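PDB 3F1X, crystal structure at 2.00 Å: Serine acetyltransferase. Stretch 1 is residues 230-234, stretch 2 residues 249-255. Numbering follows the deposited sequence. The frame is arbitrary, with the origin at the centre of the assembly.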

ATOM      1  N   THR A 230     -37.803   6.562   9.212  1.00 16.01           N
ATOM      2  CA  THR A 230     -37.937   6.907   7.798  1.00 17.13           C
ATOM      3  C   THR A 230     -38.792   8.151   7.593  1.00 16.89           C
ATOM      4  O   THR A 230     -39.877   8.261   8.156  1.00 17.28           O
ATOM      5  CB  THR A 230     -38.609   5.765   6.980  1.00 17.45           C
ATOM      6  OG1 THR A 230     -37.702   4.670   6.838  1.00 20.67           O
ATOM      7  CG2 THR A 230     -39.005   6.261   5.584  1.00 18.09           C
ATOM      8  N   LEU A 231     -38.291   9.084   6.789  1.00 18.79           N
ATOM      9  CA  LEU A 231     -39.032  10.289   6.429  1.00 18.94           C
ATOM     10  C   LEU A 231     -39.115  10.142   4.913  1.00 20.14           C
ATOM     11  O   LEU A 231     -38.240  10.612   4.188  1.00 19.89           O
ATOM     12  CB  LEU A 231     -38.261  11.559   6.806  1.00 16.85           C
ATOM     13  CG  LEU A 231     -37.798  11.697   8.259  1.00 17.57           C
ATOM     14  CD1 LEU A 231     -37.215  13.089   8.488  1.00 18.90           C
ATOM     15  CD2 LEU A 231     -38.959  11.474   9.195  1.00 18.52           C
ATOM     16  N   GLY A 232     -40.147   9.456   4.433  1.00 22.43           N
ATOM     17  CA  GLY A 232     -40.254   9.234   3.003  1.00 25.62           C
ATOM     18  C   GLY A 232     -41.606   9.506   2.391  1.00 27.49           C
ATOM     19  O   GLY A 232     -42.297  10.442   2.785  1.00 27.41           O
ATOM     20  N   ALA A 233     -41.979   8.682   1.417  1.00 30.03           N
ATOM     21  CA  ALA A 233     -43.250   8.849   0.734  1.00 33.78           C
ATOM     22  C   ALA A 233     -43.648   7.618  -0.071  1.00 35.62           C
ATOM     23  O   ALA A 233     -42.945   6.607  -0.076  1.00 36.92           O
ATOM     24  CB  ALA A 233     -43.180  10.055  -0.176  1.00 33.57           C
ATOM     25  N   LYS A 234     -44.779   7.725  -0.759  1.00 37.41           N
ATOM     26  CA  LYS A 234     -45.305   6.642  -1.575  1.00 40.04           C
ATOM     27  C   LYS A 234     -45.711   5.464  -0.702  1.00 41.68           C
ATOM     28  O   LYS A 234     -46.900   5.201  -0.513  1.00 44.90           O
ATOM     29  CB  LYS A 234     -44.269   6.183  -2.603  1.00 39.78           C
ATOM     30  CG  LYS A 234     -44.741   4.993  -3.419  1.00 41.20           C
ATOM     31  CD  LYS A 234     -43.643   4.428  -4.304  1.00 43.02           C
ATOM     32  CE  LYS A 234     -44.130   3.197  -5.057  1.00 43.02           C
ATOM     33  NZ  LYS A 234     -43.060   2.607  -5.909  1.00 44.30           N
ATOM     34  N   PRO A 249     -43.358  18.841  -3.887  1.00 52.81           N
ATOM     35  CA  PRO A 249     -43.019  18.295  -2.568  1.00 52.78           C
ATOM     36  C   PRO A 249     -43.863  17.069  -2.229  1.00 51.89           C
ATOM     37  O   PRO A 249     -45.036  16.999  -2.591  1.00 53.72           O
ATOM     38  CB  PRO A 249     -43.309  19.462  -1.629  1.00 53.50           C
ATOM     39  CG  PRO A 249     -43.023  20.658  -2.486  1.00 53.86           C
ATOM     40  CD  PRO A 249     -43.675  20.275  -3.793  1.00 53.40           C
ATOM     41  N   ARG A 250     -43.262  16.109  -1.534  1.00 49.51           N
ATOM     42  CA  ARG A 250     -43.971  14.893  -1.144  1.00 46.62           C
ATOM     43  C   ARG A 250     -43.324  14.196   0.043  1.00 42.76           C
ATOM     44  O   ARG A 250     -43.612  13.034   0.329  1.00 42.83           O
ATOM     45  CB  ARG A 250     -44.076  13.935  -2.332  1.00 48.06           C
ATOM     46  CG  ARG A 250     -42.820  13.801  -3.184  1.00 49.66           C
ATOM     47  CD  ARG A 250     -43.088  12.842  -4.338  1.00 52.22           C
ATOM     48  NE  ARG A 250     -42.038  12.842  -5.353  1.00 55.04           N
ATOM     49  CZ  ARG A 250     -41.729  13.887  -6.116  1.00 57.17           C
ATOM     50  NH1 ARG A 250     -42.388  15.032  -5.980  1.00 57.38           N
ATOM     51  NH2 ARG A 250     -40.769  13.786  -7.029  1.00 57.54           N
ATOM     52  N   HIS A 251     -42.448  14.916   0.733  1.00 38.68           N
ATOM     53  CA  HIS A 251     -41.763  14.388   1.909  1.00 35.18           C
ATOM     54  C   HIS A 251     -42.185  15.177   3.148  1.00 32.08           C
ATOM     55  O   HIS A 251     -42.576  16.346   3.056  1.00 31.41           O
ATOM     56  CB  HIS A 251     -40.248  14.442   1.706  1.00 36.56           C
ATOM     57  CG  HIS A 251     -39.734  13.379   0.783  1.00 37.63           C
ATOM     58  ND1 HIS A 251     -39.702  12.045   1.132  1.00 38.86           N
ATOM     59  CD2 HIS A 251     -39.279  13.444  -0.490  1.00 38.47           C
ATOM     60  CE1 HIS A 251     -39.249  11.335   0.114  1.00 38.63           C
ATOM     61  NE2 HIS A 251     -38.987  12.160  -0.884  1.00 39.57           N
ATOM     62  N   PRO A 252     -42.101  14.551   4.330  1.00 28.07           N
ATOM     63  CA  PRO A 252     -42.488  15.181   5.596  1.00 26.84           C
ATOM     64  C   PRO A 252     -41.768  16.454   5.999  1.00 25.26           C
ATOM     65  O   PRO A 252     -40.666  16.758   5.538  1.00 24.34           O
ATOM     66  CB  PRO A 252     -42.253  14.072   6.628  1.00 26.44           C
ATOM     67  CG  PRO A 252     -42.347  12.805   5.820  1.00 27.86           C
ATOM     68  CD  PRO A 252     -41.604  13.187   4.570  1.00 27.74           C
ATOM     69  N   ILE A 253     -42.426  17.182   6.890  1.00 22.61           N
ATOM     70  CA  ILE A 253     -41.899  18.404   7.449  1.00 21.37           C
ATOM     71  C   ILE A 253     -41.909  18.217   8.960  1.00 20.57           C
ATOM     72  O   ILE A 253     -42.958  17.956   9.548  1.00 20.18           O
ATOM     73  CB  ILE A 253     -42.784  19.619   7.133  1.00 22.07           C
ATOM     74  CG1 ILE A 253     -42.884  19.832   5.623  1.00 22.57           C
ATOM     75  CG2 ILE A 253     -42.220  20.847   7.826  1.00 21.00           C
ATOM     76  CD1 ILE A 253     -43.765  21.003   5.242  1.00 26.34           C
ATOM     77  N   LEU A 254     -40.745  18.313   9.585  1.00 20.57           N
ATOM     78  CA  LEU A 254     -40.664  18.196  11.035  1.00 19.41           C
ATOM     79  C   LEU A 254     -40.291  19.566  11.561  1.00 19.47           C
ATOM     80  O   LEU A 254     -39.258  20.117  11.181  1.00 17.78           O
ATOM     81  CB  LEU A 254     -39.593  17.176  11.455  1.00 20.50           C
ATOM     82  CG  LEU A 254     -39.988  15.700  11.539  1.00 21.12           C
ATOM     83  CD1 LEU A 254     -40.459  15.221  10.183  1.00 22.19           C
ATOM     84  CD2 LEU A 254     -38.791  14.873  12.034  1.00 19.34           C
ATOM     85  N   GLU A 255     -41.131  20.121  12.428  1.00 20.27           N
ATOM     86  CA  GLU A 255     -40.856  21.433  13.005  1.00 20.23           C
ATOM     87  C   GLU A 255     -39.825  21.285  14.128  1.00 21.96           C
ATOM     88  O   GLU A 255     -39.369  20.173  14.420  1.00 20.06           O
ATOM     89  CB  GLU A 255     -42.147  22.066  13.536  1.00 21.89           C
ATOM     90  CG  GLU A 255     -43.262  22.133  12.497  1.00 22.62           C
ATOM     91  CD  GLU A 255     -44.429  23.026  12.905  1.00 26.57           C
ATOM     92  OE1 GLU A 255     -44.786  23.059  14.102  1.00 30.13           O
ATOM     93  OE2 GLU A 255     -45.008  23.686  12.017  1.00 28.59           O
TER

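This is a small, mainly van der Waals contact between two roughly antiparallel segments of one chain, built from apolar packing of two leucines and a proline, with a histidine ring and an alanine methyl set against the facing backbone, and with no clear hydrogen bond joining them. The directions CA 231 to 233 and CA 250 to 254 differ by 159°, and the two stretches together bury 287 Å². The CA atoms of Gly-232 and His-251 lie 5.5 Å apart and those of Leu-231 and Pro-252 6.0 Å, which fixes the register.

The apolar part centres on Leu-231, whose side chain (chi1 m, chi2 t) meets two partners. Its CB lies 4.3 Å from CD of Pro-252, and its CD2 lies 4.2 Å from CD1 of Leu-254; both distances are those of ordinary hydrocarbon packing. The CA-to-CB bonds of Pro-252 and Leu-254 both point toward the first stretch, whereas that of the intervening Ile-253 points away, the alternation expected of extended backbone. As a proline, Pro-252 has no amide hydrogen to offer the facing strand; instead its ring carbon CD sits 3.3 Å from O of Gly-232.

At Gly-232 the contact is necessarily through main-chain atoms. The imidazole of His-251 lies against this backbone at an oblique angle, and although the CA-to-CB bond of His-251 runs sideways, the end of the side chain comes nearer. Because the ring is probably turned over in the model, its individual atoms cannot be used to assign a polar interaction.

Beyond it, Ala-233 directs its CB toward the second stretch, to within 3.1 Å of O of Arg-250. That is a tight carbon-to-oxygen approach, and the same carbonyl oxygen is buried by the contact without a polar partner anywhere in the model. Close packing here therefore comes without compensation for that oxygen.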